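PDB 7CUY: Low molecular weight phosphotyrosine protein phosphatase 1 from Drosophila melanogaster, which probably removes phosphate from tyrosine-phosphorylated proteins and from small aryl and acyl phosphates, as a cytoplasmic low molecular weight protein tyrosine phosphatase. Local coordinates for residues S57-K61 with H62-C66. Residues are numbered along the deposited sequence; the frame is centred on the assembly and turned at random.
Sequences STLQK and HGLKC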
loop_
_atom_site.group_PDB
_atom_site.type_symbol
_atom_site.label_atom_id
_atom_site.label_comp_id
_atom_site.label_asym_id
_atom_site.label_seq_id
_atom_site.Cartn_x
_atom_site.Cartn_y
_atom_site.Cartn_z
ATOM N N SER A 57 -0.268 -2.366 15.863
ATOM C CA SER A 57 -0.011 -1.469 16.979
ATOM C C SER A 57 0.407 -0.092 16.497
ATOM O O SER A 57 0.041 0.921 17.112
ATOM C CB SER A 57 1.042 -2.073 17.900
ATOM O OG SER A 57 0.541 -3.292 18.436
ATOM N N THR A 58 1.168 -0.024 15.394
ATOM C CA THR A 58 1.551 1.281 14.859
ATOM C C THR A 58 0.327 2.086 14.444
ATOM O O THR A 58 0.252 3.292 14.705
ATOM C CB THR A 58 2.497 1.121 13.668
ATOM O OG1 THR A 58 3.730 0.552 14.110
ATOM C CG2 THR A 58 2.763 2.463 13.037
ATOM N N LEU A 59 -0.637 1.443 13.779
ATOM C CA LEU A 59 -1.834 2.169 13.366
ATOM C C LEU A 59 -2.636 2.642 14.585
ATOM O O LEU A 59 -3.054 3.804 14.640
ATOM C CB LEU A 59 -2.687 1.294 12.440
ATOM C CG LEU A 59 -2.044 1.051 11.069
ATOM C CD1 LEU A 59 -2.751 -0.066 10.256
ATOM C CD2 LEU A 59 -1.973 2.365 10.272
ATOM N N GLN A 60 -2.828 1.753 15.575
ATOM C CA GLN A 60 -3.449 2.119 16.851
ATOM C C GLN A 60 -2.808 3.355 17.466
ATOM O O GLN A 60 -3.505 4.279 17.895
ATOM C CB GLN A 60 -3.346 0.961 17.837
ATOM C CG GLN A 60 -4.183 -0.243 17.514
ATOM C CD GLN A 60 -4.472 -1.064 18.752
ATOM O OE1 GLN A 60 -3.553 -1.434 19.486
ATOM N NE2 GLN A 60 -5.753 -1.350 18.998
ATOM N N LYS A 61 -1.474 3.377 17.533
ATOM C CA LYS A 61 -0.760 4.547 18.034
ATOM C C LYS A 61 -1.274 5.826 17.394
ATOM O O LYS A 61 -1.283 6.887 18.032
ATOM C CB LYS A 61 0.737 4.386 17.772
ATOM C CG LYS A 61 1.597 5.586 18.114
ATOM C CD LYS A 61 2.946 5.518 17.379
ATOM C CE LYS A 61 4.003 6.454 17.986
ATOM N NZ LYS A 61 4.478 6.008 19.333
ATOM N N HIS A 62 -1.727 5.743 16.144
ATOM C CA HIS A 62 -2.219 6.901 15.418
ATOM C C HIS A 62 -3.727 6.877 15.265
ATOM O O HIS A 62 -4.269 7.560 14.392
ATOM C CB HIS A 62 -1.536 6.995 14.055
ATOM C CG HIS A 62 -0.055 7.172 14.149
ATOM N ND1 HIS A 62 0.541 8.412 14.215
ATOM C CD2 HIS A 62 0.951 6.268 14.185
ATOM C CE1 HIS A 62 1.851 8.267 14.294
ATOM N NE2 HIS A 62 2.126 6.975 14.283
ATOM N N GLY A 63 -4.413 6.101 16.102
ATOM C CA GLY A 63 -5.859 6.117 16.123
ATOM C C GLY A 63 -6.514 5.449 14.939
ATOM O O GLY A 63 -7.634 5.821 14.573
ATOM N N LEU A 64 -5.853 4.466 14.332
ATOM C CA LEU A 64 -6.387 3.764 13.180
ATOM C C LEU A 64 -6.524 2.289 13.508
ATOM O O LEU A 64 -5.872 1.778 14.413
ATOM C CB LEU A 64 -5.485 3.953 11.960
ATOM C CG LEU A 64 -5.558 5.383 11.468
ATOM C CD1 LEU A 64 -4.368 5.686 10.572
ATOM C CD2 LEU A 64 -6.898 5.629 10.756
ATOM N N LYS A 65 -7.384 1.611 12.761
ATOM C CA LYS A 65 -7.648 0.200 12.973
ATOM C C LYS A 65 -7.356 -0.578 11.699
ATOM O O LYS A 65 -7.490 -0.061 10.584
ATOM C CB LYS A 65 -9.102 -0.061 13.418
ATOM C CG LYS A 65 -9.306 0.038 14.926
ATOM C CD LYS A 65 -10.567 -0.701 15.419
ATOM C CE LYS A 65 -11.399 0.187 16.348
ATOM N NZ LYS A 65 -11.336 -0.228 17.783
ATOM N N CYS A 66 -6.974 -1.838 11.880
ATOM C CA CYS A 66 -6.616 -2.711 10.772
ATOM C C CYS A 66 -7.270 -4.066 10.990
ATOM O O CYS A 66 -6.848 -4.834 11.861
ATOM C CB CYS A 66 -5.102 -2.860 10.652
ATOM S SG CYS A 66 -4.629 -3.855 9.245
#
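His62 lays its imidazole beside the last turn of helix 53-61, its edge to the backbone carbonyl of Thr58 and one face against the aliphatic chain of Lys61. With CG anti to its own carbonyl carbon (chi1 -62°), CB sits 3.6 Å from Leu59 O and the ring hangs beside the helix. CD2 then points its ring edge at Thr58 O, in the plane of the imidazole and 3.1 Å away, while Lys61 CG lies over one face. At the tip, Lys61 CD stands above the ring plane, 3.5 Å from His62 NE2, which hydrogen-bonds Glu135 of helix 132-153; Tyr138 of the same helix stacks on the ring. Replacing the imidazole by the methyl of an alanine is likely to leave Glu135 without this partner and Tyr138 without its stacking ring, weakening the tie between the two helices. The backbone closes in a Schellman motif, with Gly63 at positive phi as the C-prime residue. Gly63 N bonds Gln60 O at 2.7 Å, and Leu64 N reaches back to Leu59 O at 2.9 Å. Leu59 O also accepts from His62 N, the two donors approaching from opposite faces of its carbonyl plane. Beyond the turn, Leu64 CB packs 3.9 Å from Leu59 CB, and both side chains rest on Val21 of helix 15-29; Leu59 CD1 goes on to meet Cys66 CB at 3.7 Å. The helix end is thus secured chemically in two ways: the carbonyls of Leu59 and Gln60 are taken up by the chain that follows, and side chains fasten the turn to its neighbours, Leu59 and Leu64 packing on helix 15-29 while His62 bonds to and stacks on helix 132-153.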